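Local coordinates for ABC transporter periplasmic substrate-binding protein (Desulfovibrio alaskensis, PDB 5MY5) that binds tungstate with high selectivity, apparently as the periplasmic substrate-binding component of an ABC transporter that takes this oxyanion into the cell, at residues T97-L102 and S225-N230; V27-T32 and D75-L80; I110-D115 and P208-L213. The protein carries 2 engineered substitutions. All blocks are in the same frame, centred on the assembly; numbering follows the deposited sequence.

Contact 1: T97-L102 and S225-N230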
ATOM      1  N   THR A  97       3.428  -4.956 -20.561  1.00 20.05           N
ATOM      2  CA  THR A  97       4.560  -4.551 -21.319  1.00 22.25           C
ATOM      3  C   THR A  97       5.727  -4.252 -20.395  1.00 20.62           C
ATOM      4  O   THR A  97       6.877  -4.718 -20.553  1.00 22.48           O
ATOM      5  CB  THR A  97       4.194  -3.297 -22.135  1.00 22.25           C
ATOM      6  OG1 THR A  97       3.810  -2.250 -21.227  1.00 23.56           O
ATOM      7  CG2 THR A  97       2.924  -3.630 -23.010  1.00 21.75           C
ATOM      8  N   ALA A  98       5.488  -3.489 -19.313  1.00 19.92           N
ATOM      9  CA  ALA A  98       6.537  -3.095 -18.405  1.00 20.29           C
ATOM     10  C   ALA A  98       5.938  -2.354 -17.194  1.00 21.51           C
ATOM     11  O   ALA A  98       4.790  -1.829 -17.280  1.00 22.23           O
ATOM     12  CB  ALA A  98       7.570  -2.221 -19.059  1.00 26.03           C
ATOM     13  N   ARG A  99       6.693  -2.352 -16.105  1.00 20.03           N
ATOM     14  CA  ARG A  99       6.316  -1.661 -14.879  1.00 21.34           C
ATOM     15  C   ARG A  99       6.923  -0.292 -14.931  1.00 19.92           C
ATOM     16  O   ARG A  99       8.148  -0.152 -15.110  1.00 24.99           O
ATOM     17  CB  ARG A  99       6.874  -2.301 -13.603  1.00 20.74           C
ATOM     18  CG  ARG A  99       6.494  -3.731 -13.379  1.00 22.16           C
ATOM     19  CD  ARG A  99       7.412  -4.297 -12.332  1.00 20.64           C
ATOM     20  NE  ARG A  99       7.186  -3.705 -11.045  1.00 18.99           N
ATOM     21  CZ  ARG A  99       8.067  -3.412 -10.111  1.00 22.77           C
ATOM     22  NH1 ARG A  99       9.359  -3.655 -10.317  1.00 27.13           N
ATOM     23  NH2 ARG A  99       7.683  -2.964  -8.946  1.00 23.69           N
ATOM     24  N   THR A 100       6.119   0.749 -14.670  1.00 17.21           N
ATOM     25  CA  THR A 100       6.627   2.100 -14.428  1.00 18.78           C
ATOM     26  C   THR A 100       6.319   2.480 -12.993  1.00 16.98           C
ATOM     27  O   THR A 100       5.163   2.672 -12.638  1.00 15.94           O
ATOM     28  CB  THR A 100       6.017   3.136 -15.437  1.00 19.38           C
ATOM     29  OG1 THR A 100       6.390   2.750 -16.770  1.00 20.09           O
ATOM     30  CG2 THR A 100       6.507   4.472 -15.215  1.00 20.67           C
ATOM     31  N   GLN A 101       7.355   2.716 -12.225  1.00 17.60           N
ATOM     32  CA  GLN A 101       7.166   3.140 -10.851  0.50 20.13           C
ATOM     33  C   GLN A 101       6.737   4.575 -10.810  1.00 19.71           C
ATOM     34  O   GLN A 101       7.247   5.416 -11.590  1.00 19.70           O
ATOM     35  CB  GLN A 101       8.447   2.927 -10.042  0.50 21.96           C
ATOM     36  CG  GLN A 101       8.613   1.467  -9.600  0.50 24.58           C
ATOM     37  CD  GLN A 101       9.091   0.541 -10.706  0.50 26.46           C
ATOM     38  OE1 GLN A 101      10.201   0.712 -11.234  0.50 30.74           O
ATOM     39  NE2 GLN A 101       8.301  -0.472 -11.025  0.50 22.08           N
ATOM     40  N   LEU A 102       5.832   4.899  -9.929  1.00 17.64           N
ATOM     41  CA  LEU A 102       5.112   6.223  -9.890  1.00 17.64           C
ATOM     42  C   LEU A 102       5.162   6.931  -8.530  1.00 18.28           C
ATOM     43  O   LEU A 102       5.533   8.131  -8.425  1.00 18.98           O
ATOM     44  CB  LEU A 102       3.715   6.156 -10.468  1.00 17.74           C
ATOM     45  CG  LEU A 102       3.604   5.792 -11.917  1.00 16.27           C
ATOM     46  CD1 LEU A 102       2.150   5.504 -12.301  1.00 16.48           C
ATOM     47  CD2 LEU A 102       4.162   6.961 -12.789  1.00 19.20           C
ATOM     48  N   SER A 225       3.250   0.840  -9.099  1.00 13.93           N
ATOM     49  CA  SER A 225       3.612   0.905 -10.509  1.00 14.38           C
ATOM     50  C   SER A 225       2.376   0.832 -11.386  1.00 15.86           C
ATOM     51  O   SER A 225       1.390   0.168 -11.029  1.00 15.03           O
ATOM     52  CB  SER A 225       4.542  -0.216 -10.855  1.00 17.38           C
ATOM     53  OG  SER A 225       5.693  -0.120 -10.029  1.00 18.68           O
ATOM     54  N   ALA A 226       2.494   1.445 -12.564  1.00 13.56           N
ATOM     55  CA  ALA A 226       1.508   1.229 -13.606  1.00 14.80           C
ATOM     56  C   ALA A 226       2.041   0.243 -14.598  1.00 14.85           C
ATOM     57  O   ALA A 226       3.284   0.235 -14.888  1.00 16.43           O
ATOM     58  CB  ALA A 226       1.148   2.542 -14.329  1.00 16.08           C
ATOM     59  N   ILE A 227       1.160  -0.601 -15.119  1.00 14.24           N
ATOM     60  CA  ILE A 227       1.576  -1.611 -16.135  1.00 15.07           C
ATOM     61  C   ILE A 227       0.505  -1.677 -17.192  1.00 15.06           C
ATOM     62  O   ILE A 227      -0.588  -2.202 -16.991  1.00 15.43           O
ATOM     63  CB  ILE A 227       1.650  -3.019 -15.463  1.00 16.61           C
ATOM     64  CG1 ILE A 227       2.593  -3.006 -14.265  1.00 18.75           C
ATOM     65  CG2 ILE A 227       2.171  -4.000 -16.497  1.00 17.96           C
ATOM     66  CD1 ILE A 227       2.489  -4.239 -13.344  1.00 20.12           C
ATOM     67  N   PRO A 228       0.823  -1.167 -18.405  1.00 16.00           N
ATOM     68  CA  PRO A 228      -0.034  -1.366 -19.569  1.00 16.87           C
ATOM     69  C   PRO A 228      -0.191  -2.876 -19.880  1.00 16.72           C
ATOM     70  O   PRO A 228       0.831  -3.569 -19.869  1.00 17.07           O
ATOM     71  CB  PRO A 228       0.690  -0.621 -20.687  1.00 16.52           C
ATOM     72  CG  PRO A 228       1.479   0.451 -19.972  1.00 17.80           C
ATOM     73  CD  PRO A 228       1.961  -0.299 -18.704  1.00 17.55           C
ATOM     74  N   VAL A 229      -1.385  -3.262 -20.171  1.00 16.44           N
ATOM     75  CA  VAL A 229      -1.642  -4.679 -20.624  1.00 17.65           C
ATOM     76  C   VAL A 229      -1.043  -4.760 -22.034  1.00 19.82           C
ATOM     77  O   VAL A 229      -1.104  -3.872 -22.815  1.00 20.36           O
ATOM     78  CB  VAL A 229      -3.111  -4.969 -20.540  1.00 17.04           C
ATOM     79  CG1 VAL A 229      -3.496  -6.323 -21.217  1.00 17.62           C
ATOM     80  CG2 VAL A 229      -3.581  -5.012 -19.114  1.00 17.49           C
ATOM     81  N   ASN A 230      -0.400  -5.884 -22.326  1.00 18.22           N
ATOM     82  CA  ASN A 230       0.397  -6.067 -23.557  1.00 20.15           C
ATOM     83  C   ASN A 230      -0.487  -6.435 -24.736  1.00 20.13           C
ATOM     84  O   ASN A 230      -1.224  -7.399 -24.667  1.00 20.90           O
ATOM     85  CB  ASN A 230       1.424  -7.169 -23.302  1.00 20.97           C
ATOM     86  CG  ASN A 230       2.481  -7.176 -24.350  1.00 20.41           C
ATOM     87  OD1 ASN A 230       2.256  -6.843 -25.493  1.00 23.80           O
ATOM     88  ND2 ASN A 230       3.675  -7.580 -23.942  1.00 23.15           N
TER
HETATM   89  O   HOH W   1       5.121  -1.673  -7.775  1.00 18.22           O
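Thr100 and Ala226 form an antiparallel hydrogen-bonded pair, and the two strand axes approach to 4.6 Å with 145° between their directions. Thr100 N reaches Ala226 O over 2.9 Å, and the return bond runs from Ala226 N to Thr100 O. Before the regular pairing begins, the loop is tied on by Thr97 N, which meets Pro228 O at 3.0 Å. There Thr97 crosses the proline at about a right angle; its OG1, turned between backbone N and carbonyl carbon (chi1 60°), comes within 3.6 Å of Pro228 CB, while CG2 rests against Asn230 CA.

The neighbouring pair, Gln101 and Ser225, begins a polar network. In the conformer described, one of two deposited, Gln101 bends at chi2 (77°) and its NE2 donates to Ser225 OG over 2.8 Å. The same NE2 sits above the centre of the Arg99 guanidinium. Ser225 OG in turn donates to water 1, which also accepts from Arg99 NH2, at the guanidinium edge. Arg99 NE forms a salt bridge with Glu87 of helix 84-92, and Arg99 CG packs on Ile227 CD1, the two side chains side by side. On the other face Leu102 CD1 meets Ala226 CB at 3.7 Å, towards helix 239-250. Strand 221-228, inserted antiparallel between strands 78-81 and 100-112, is consistent with the type II periplasmic binding protein topology.

Contact 2: V27-T32 and D75-L80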
ATOM      1  N   VAL A  27     -12.229   6.028 -23.423  1.00 24.98           N
ATOM      2  CA  VAL A  27     -12.333   5.471 -22.111  1.00 21.54           C
ATOM      3  C   VAL A  27     -11.200   4.492 -21.897  1.00 18.54           C
ATOM      4  O   VAL A  27     -10.955   3.577 -22.686  1.00 21.68           O
ATOM      5  CB  VAL A  27     -13.632   4.718 -21.953  1.00 24.06           C
ATOM      6  CG1 VAL A  27     -13.778   4.217 -20.531  1.00 25.91           C
ATOM      7  CG2 VAL A  27     -14.838   5.665 -22.245  1.00 28.46           C
ATOM      8  N   LEU A  28     -10.502   4.688 -20.791  1.00 18.36           N
ATOM      9  CA  LEU A  28      -9.417   3.830 -20.371  1.00 18.12           C
ATOM     10  C   LEU A  28      -9.915   3.039 -19.182  1.00 17.12           C
ATOM     11  O   LEU A  28     -10.355   3.615 -18.179  1.00 18.11           O
ATOM     12  CB  LEU A  28      -8.213   4.724 -19.983  1.00 17.33           C
ATOM     13  CG  LEU A  28      -6.963   3.983 -19.351  1.00 18.49           C
ATOM     14  CD1 LEU A  28      -6.325   2.925 -20.228  1.00 18.71           C
ATOM     15  CD2 LEU A  28      -5.949   5.020 -18.938  1.00 16.87           C
ATOM     16  N   MET A  29      -9.725   1.728 -19.248  1.00 18.07           N
ATOM     17  CA  MET A  29     -10.186   0.832 -18.180  1.00 18.76           C
ATOM     18  C   MET A  29      -9.018   0.296 -17.381  1.00 16.57           C
ATOM     19  O   MET A  29      -8.102  -0.254 -17.927  1.00 17.63           O
ATOM     20  CB  MET A  29     -10.884  -0.409 -18.756  1.00 20.58           C
ATOM     21  CG  MET A  29     -12.102  -0.182 -19.635  1.00 21.38           C
ATOM     22  SD  MET A  29     -13.337   0.950 -18.954  1.00 28.34           S
ATOM     23  CE  MET A  29     -14.049  -0.115 -17.746  1.00 25.23           C
ATOM     24  N   MET A  30      -9.141   0.426 -16.083  1.00 16.26           N
ATOM     25  CA  MET A  30      -8.037   0.121 -15.146  1.00 15.80           C
ATOM     26  C   MET A  30      -8.518  -0.890 -14.122  1.00 16.53           C
ATOM     27  O   MET A  30      -9.595  -0.823 -13.672  1.00 18.96           O
ATOM     28  CB  MET A  30      -7.588   1.373 -14.423  1.00 16.90           C
ATOM     29  CG  MET A  30      -6.743   1.174 -13.187  1.00 18.15           C
ATOM     30  SD  MET A  30      -6.291   2.719 -12.341  1.00 18.21           S
ATOM     31  CE  MET A  30      -5.153   3.340 -13.488  1.00 19.74           C
ATOM     32  N   ALA A  31      -7.584  -1.749 -13.750  1.00 16.41           N
ATOM     33  CA  ALA A  31      -7.737  -2.514 -12.565  1.00 17.13           C
ATOM     34  C   ALA A  31      -6.760  -2.060 -11.557  1.00 16.87           C
ATOM     35  O   ALA A  31      -5.557  -1.901 -11.831  1.00 16.20           O
ATOM     36  CB  ALA A  31      -7.506  -3.986 -12.847  1.00 19.20           C
ATOM     37  N   THR A  32      -7.255  -1.861 -10.331  1.00 15.75           N
ATOM     38  CA  THR A  32      -6.401  -1.484  -9.182  1.00 15.24           C
ATOM     39  C   THR A  32      -6.865  -2.173  -7.893  1.00 16.33           C
ATOM     40  O   THR A  32      -7.695  -3.067  -8.000  1.00 18.64           O
ATOM     41  CB  THR A  32      -6.420   0.029  -9.075  1.00 15.55           C
ATOM     42  OG1 THR A  32      -5.416   0.518  -8.156  1.00 16.33           O
ATOM     43  CG2 THR A  32      -7.760   0.603  -8.602  1.00 17.16           C
ATOM     44  N   ASP A  75      -9.522  -7.936 -19.537  1.00 21.74           N
ATOM     45  CA  ASP A  75     -10.680  -7.189 -19.081  1.00 19.21           C
ATOM     46  C   ASP A  75     -10.416  -5.650 -19.099  1.00 20.39           C
ATOM     47  O   ASP A  75     -11.339  -4.798 -19.010  1.00 20.28           O
ATOM     48  CB  ASP A  75     -11.138  -7.589 -17.675  1.00 21.16           C
ATOM     49  CG  ASP A  75     -11.695  -8.961 -17.558  1.00 29.52           C
ATOM     50  OD1 ASP A  75     -12.451  -9.323 -18.467  1.00 25.44           O
ATOM     51  OD2 ASP A  75     -11.516  -9.635 -16.494  1.00 26.34           O
ATOM     52  N   VAL A  76      -9.147  -5.281 -18.925  1.00 18.01           N
ATOM     53  CA  VAL A  76      -8.686  -3.921 -18.695  1.00 18.50           C
ATOM     54  C   VAL A  76      -7.461  -3.593 -19.535  1.00 18.33           C
ATOM     55  O   VAL A  76      -6.751  -4.467 -20.058  1.00 17.70           O
ATOM     56  CB  VAL A  76      -8.383  -3.661 -17.178  1.00 18.80           C
ATOM     57  CG1 VAL A  76      -9.593  -3.813 -16.304  1.00 18.16           C
ATOM     58  CG2 VAL A  76      -7.206  -4.516 -16.687  1.00 18.71           C
ATOM     59  N   ASP A  77      -7.204  -2.302 -19.710  1.00 16.90           N
ATOM     60  CA  ASP A  77      -6.106  -1.798 -20.439  1.00 16.95           C
ATOM     61  C   ASP A  77      -4.795  -1.566 -19.652  1.00 14.00           C
ATOM     62  O   ASP A  77      -3.707  -1.466 -20.209  1.00 16.41           O
ATOM     63  CB  ASP A  77      -6.514  -0.445 -21.044  1.00 17.85           C
ATOM     64  CG  ASP A  77      -7.813  -0.535 -21.854  1.00 19.27           C
ATOM     65  OD1 ASP A  77      -7.861  -1.371 -22.814  1.00 19.12           O
ATOM     66  OD2 ASP A  77      -8.794   0.181 -21.555  1.00 20.82           O
ATOM     67  N   ILE A  78      -4.954  -1.390 -18.343  1.00 15.81           N
ATOM     68  CA  ILE A  78      -3.805  -0.998 -17.469  1.00 15.06           C
ATOM     69  C   ILE A  78      -4.077  -1.441 -16.049  1.00 16.06           C
ATOM     70  O   ILE A  78      -5.204  -1.497 -15.606  1.00 15.14           O
ATOM     71  CB  ILE A  78      -3.612   0.546 -17.561  1.00 15.02           C
ATOM     72  CG1 ILE A  78      -2.292   0.920 -16.971  1.00 14.65           C
ATOM     73  CG2 ILE A  78      -4.782   1.273 -16.979  1.00 15.31           C
ATOM     74  CD1 ILE A  78      -1.940   2.375 -17.239  1.00 16.22           C
ATOM     75  N   LEU A  79      -2.986  -1.731 -15.371  1.00 14.84           N
ATOM     76  CA  LEU A  79      -3.008  -2.042 -13.964  1.00 15.12           C
ATOM     77  C   LEU A  79      -2.346  -0.859 -13.217  1.00 13.91           C
ATOM     78  O   LEU A  79      -1.330  -0.337 -13.635  1.00 16.27           O
ATOM     79  CB  LEU A  79      -2.148  -3.301 -13.661  1.00 15.68           C
ATOM     80  CG  LEU A  79      -2.544  -4.574 -14.331  1.00 20.92           C
ATOM     81  CD1 LEU A  79      -1.741  -5.754 -13.755  1.00 20.80           C
ATOM     82  CD2 LEU A  79      -4.001  -4.867 -14.352  1.00 20.03           C
ATOM     83  N   LEU A  80      -2.867  -0.644 -12.025  1.00 13.95           N
ATOM     84  CA  LEU A  80      -2.138   0.261 -11.040  1.00 15.00           C
ATOM     85  C   LEU A  80      -2.130  -0.549  -9.770  1.00 15.66           C
ATOM     86  O   LEU A  80      -3.117  -0.671  -9.070  1.00 15.58           O
ATOM     87  CB  LEU A  80      -2.886   1.605 -10.867  1.00 16.04           C
ATOM     88  CG  LEU A  80      -2.215   2.560  -9.882  1.00 17.06           C
ATOM     89  CD1 LEU A  80      -0.819   2.983 -10.304  1.00 17.58           C
ATOM     90  CD2 LEU A  80      -3.190   3.782  -9.715  1.00 18.24           C
TER
HETATM   91  O   HOH W   2     -11.072   0.889 -22.779  1.00 27.89           O
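Ala31 and Leu79 lie at the regular centre of a parallel strand pair, where Ala31 N bonds to Ile78 O and Leu80 N to Ala31 O, each over 3.0 Å. Here the packing is close and apolar on both faces. Ala31 CB touches both Val76 CG2 and Leu79 CD2, two methyls that approach it from the same side, where helix 64-72 covers the sheet. On the reverse, Met30 extends with CG anti to the backbone N (chi1 164°), crosses Ile78 obliquely with its CB against CG2, and lays SD against Leu80 CB at 3.9 Å; Phe245 and Leu42 from two helices close over this group. Leu28 CD1, under Leu241 and Phe245, rests on Asp77 CB at 3.5 Å. Beyond Met30, Thr32 OG1 donates to Leu80 O over 2.7 Å.

The solvent side is formed by Val27 and Met29, partly exposed, and by exposed Asp75; the sulfur end of Met29 leads away from the partner segment. Only the strand pairing becomes irregular here: Met29 O takes the N-H of Asp77 at 2.9 Å and, weakly, that of Ile78. Asp77 points toward the opposite strand, and its OD2 accepts from Met29 N over 2.9 Å through the anti lone pair, while water 2 joins this oxygen to Val27 O. With OD1 held by Lys238 N, the setting is consistent with an ionised aspartate; its OD2, not a backbone carbonyl, takes the N-H of Met29.

Contact 3: I110-D115 and P208-L213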
ATOM      1  N   ILE A 110       3.117   1.176  15.207  1.00 16.92           N
ATOM      2  CA  ILE A 110       2.477   2.039  16.230  1.00 17.35           C
ATOM      3  C   ILE A 110       2.455   1.279  17.521  1.00 20.40           C
ATOM      4  O   ILE A 110       2.580   0.035  17.559  1.00 18.54           O
ATOM      5  CB  ILE A 110       1.126   2.563  15.825  1.00 19.16           C
ATOM      6  CG1 ILE A 110       0.066   1.454  15.846  1.00 15.40           C
ATOM      7  CG2 ILE A 110       1.242   3.208  14.481  1.00 17.42           C
ATOM      8  CD1 ILE A 110      -1.317   1.837  15.464  1.00 15.79           C
ATOM      9  N   GLY A 111       2.358   2.026  18.623  1.00 17.81           N
ATOM     10  CA  GLY A 111       2.288   1.414  19.946  1.00 19.85           C
ATOM     11  C   GLY A 111       1.905   2.454  20.972  1.00 24.41           C
ATOM     12  O   GLY A 111       1.775   3.669  20.611  1.00 21.46           O
ATOM     13  N   PRO A 112       1.773   2.046  22.264  1.00 20.30           N
ATOM     14  CA  PRO A 112       1.481   3.016  23.259  1.00 23.78           C
ATOM     15  C   PRO A 112       2.473   4.160  23.300  1.00 23.47           C
ATOM     16  O   PRO A 112       3.679   3.995  23.110  1.00 22.58           O
ATOM     17  CB  PRO A 112       1.429   2.192  24.569  1.00 22.17           C
ATOM     18  CG  PRO A 112       1.210   0.810  24.130  1.00 21.92           C
ATOM     19  CD  PRO A 112       1.918   0.705  22.835  1.00 21.28           C
ATOM     20  N   ALA A 113       1.945   5.358  23.584  1.00 25.26           N
ATOM     21  CA  ALA A 113       2.827   6.536  23.723  1.00 30.45           C
ATOM     22  C   ALA A 113       3.974   6.290  24.711  1.00 30.48           C
ATOM     23  O   ALA A 113       5.078   6.727  24.480  1.00 32.21           O
ATOM     24  CB  ALA A 113       2.024   7.789  24.148  1.00 31.63           C
ATOM     25  N   ALA A 114       3.687   5.530  25.767  1.00 29.80           N
ATOM     26  CA  ALA A 114       4.696   5.201  26.774  1.00 31.56           C
ATOM     27  C   ALA A 114       5.768   4.247  26.251  1.00 37.16           C
ATOM     28  O   ALA A 114       6.875   4.157  26.817  1.00 34.12           O
ATOM     29  CB  ALA A 114       4.034   4.601  27.998  1.00 35.21           C
ATOM     30  N   ASP A 115       5.428   3.475  25.205  1.00 32.79           N
ATOM     31  CA  ASP A 115       6.396   2.672  24.487  1.00 25.16           C
ATOM     32  C   ASP A 115       7.161   1.709  25.398  1.00 26.07           C
ATOM     33  O   ASP A 115       8.399   1.809  25.584  1.00 24.18           O
ATOM     34  CB  ASP A 115       7.306   3.637  23.767  1.00 22.48           C
ATOM     35  CG  ASP A 115       8.313   2.990  22.887  1.00 22.14           C
ATOM     36  OD1 ASP A 115       8.172   1.841  22.469  1.00 21.99           O
ATOM     37  OD2 ASP A 115       9.281   3.641  22.452  1.00 24.65           O
ATOM     38  N   PRO A 208      -5.077   9.713  19.804  1.00 23.17           N
ATOM     39  CA  PRO A 208      -5.212   8.299  20.163  1.00 23.51           C
ATOM     40  C   PRO A 208      -4.121   7.826  21.153  1.00 24.10           C
ATOM     41  O   PRO A 208      -3.036   8.401  21.207  1.00 26.03           O
ATOM     42  CB  PRO A 208      -5.003   7.614  18.795  1.00 22.09           C
ATOM     43  CG  PRO A 208      -3.992   8.503  18.166  1.00 24.47           C
ATOM     44  CD  PRO A 208      -4.458   9.908  18.498  1.00 24.42           C
ATOM     45  N   PRO A 209      -4.367   6.661  21.812  1.00 23.45           N
ATOM     46  CA  PRO A 209      -3.362   6.125  22.693  1.00 25.54           C
ATOM     47  C   PRO A 209      -2.175   5.490  22.069  1.00 26.78           C
ATOM     48  O   PRO A 209      -1.162   5.365  22.703  1.00 27.97           O
ATOM     49  CB  PRO A 209      -4.129   5.074  23.502  1.00 23.96           C
ATOM     50  CG  PRO A 209      -5.295   4.674  22.612  1.00 23.94           C
ATOM     51  CD  PRO A 209      -5.632   5.960  21.898  1.00 24.95           C
ATOM     52  N   LEU A 210      -2.280   5.114  20.782  1.00 21.07           N
ATOM     53  CA  LEU A 210      -1.208   4.526  20.023  1.00 21.08           C
ATOM     54  C   LEU A 210      -0.674   5.592  19.093  1.00 20.91           C
ATOM     55  O   LEU A 210      -1.441   6.286  18.457  1.00 21.15           O
ATOM     56  CB  LEU A 210      -1.724   3.361  19.174  1.00 20.00           C
ATOM     57  CG  LEU A 210      -2.383   2.215  19.911  1.00 21.30           C
ATOM     58  CD1 LEU A 210      -2.959   1.262  18.895  1.00 22.13           C
ATOM     59  CD2 LEU A 210      -1.416   1.556  20.939  1.00 22.84           C
ATOM     60  N   LYS A 211       0.614   5.716  19.113  1.00 18.22           N
ATOM     61  CA  LYS A 211       1.386   6.745  18.349  1.00 22.36           C
ATOM     62  C   LYS A 211       2.264   6.045  17.329  1.00 20.48           C
ATOM     63  O   LYS A 211       2.633   4.842  17.503  1.00 19.25           O
ATOM     64  CB  LYS A 211       2.223   7.556  19.365  1.00 24.25           C
ATOM     65  CG  LYS A 211       1.410   8.087  20.522  1.00 27.17           C
ATOM     66  CD  LYS A 211       0.356   9.087  20.096  1.00 28.96           C
ATOM     67  CE  LYS A 211      -0.331   9.724  21.316  1.00 37.15           C
ATOM     68  NZ  LYS A 211      -1.533  10.571  20.989  1.00 37.07           N
ATOM     69  N   ILE A 212       2.689   6.725  16.276  1.00 20.31           N
ATOM     70  CA  ILE A 212       3.640   6.208  15.364  1.00 20.30           C
ATOM     71  C   ILE A 212       5.002   6.176  16.030  1.00 19.78           C
ATOM     72  O   ILE A 212       5.473   7.236  16.513  1.00 23.44           O
ATOM     73  CB  ILE A 212       3.754   6.975  14.013  1.00 20.50           C
ATOM     74  CG1 ILE A 212       2.394   6.909  13.262  1.00 22.45           C
ATOM     75  CG2 ILE A 212       4.946   6.490  13.224  1.00 21.83           C
ATOM     76  CD1 ILE A 212       2.404   7.843  12.059  1.00 23.20           C
ATOM     77  N   LEU A 213       5.580   5.005  16.130  1.00 20.24           N
ATOM     78  CA  LEU A 213       6.868   4.801  16.786  1.00 19.85           C
ATOM     79  C   LEU A 213       7.975   4.384  15.888  1.00 23.60           C
ATOM     80  O   LEU A 213       9.128   4.649  16.176  1.00 28.44           O
ATOM     81  CB  LEU A 213       6.664   3.846  17.963  1.00 19.75           C
ATOM     82  CG  LEU A 213       5.746   4.194  19.088  1.00 20.24           C
ATOM     83  CD1 LEU A 213       5.466   3.099  20.108  1.00 23.19           C
ATOM     84  CD2 LEU A 213       6.341   5.457  19.797  1.00 22.57           C
TER
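Leu210 meets two neighbours of the opposing strand in two different attitudes. Against Ile110 it crosses at about a right angle, the methyls touching CD1 to CD1 at 3.8 Å; the isoleucine's CG1 lies between its backbone N and carbonyl carbon (chi1 72°), while its CG2 faces Ile212. Against Pro112, by contrast, Leu210 runs side by side and points the same way, with CD2 set 3.5 Å from the proline N. Ile180, Ala183 and Ala184 of helix 176-186 pack on this leucine, making it part of the buried layer.

Leu213 approaches from the other face. Gly111 has no side chain there, and Leu213 CD1 lies 3.6 Å from Gly111 CA. The leucine then slides past Asp115 in the opposite direction, placing the same methyl 3.8 Å from Asp115 OD1, an oxygen hydrogen-bonded to Tyr189 OH and Val119 N. Lys211, also on this face, sets CG against Ala113 CB at 3.7 Å; further out the chain leads away, and its NZ hydrogen-bonds to Pro208 O over 2.6 Å and to Asn207 OD1.

The backbones hold these groups in register. Gly111 and Lys211 exchange two hydrogen bonds, the shorter from Lys211 N to Gly111 O (2.8 Å), and Ala113 N extends the pairing to Pro209 O. Ala113 already belongs to the type I beta turn that runs from Pro112 to Asp115. The pair belongs to a mixed beta sheet, in which strand 100-112 also pairs with strand 189-193; packed by helix 176-186, it is consistent with the second lobe of a periplasmic binding protein.

How the contacts relate
All three contacts reach the same mixed sheet. Contacts 1 and 2 are neighbours, their centres 11 Å apart: strands 221-228 and 78-81 lie side by side, with Ile227 N close to Leu79 O and Val229 N to Asp77 O in probable hydrogen bonds. Contact 3 lies on the opposite side of the chain's centre, about 37 Å from contact 1 and 39 Å from contact 2, centre to centre. Along the chain, contact 2 closes first; contact 3 is nested inside the loop closed by contact 1. Strand 100-112 leads out from contact 1 to contact 3, and strand 221-228, following 210-214, brings the chain back, as expected of a two-lobed binding protein.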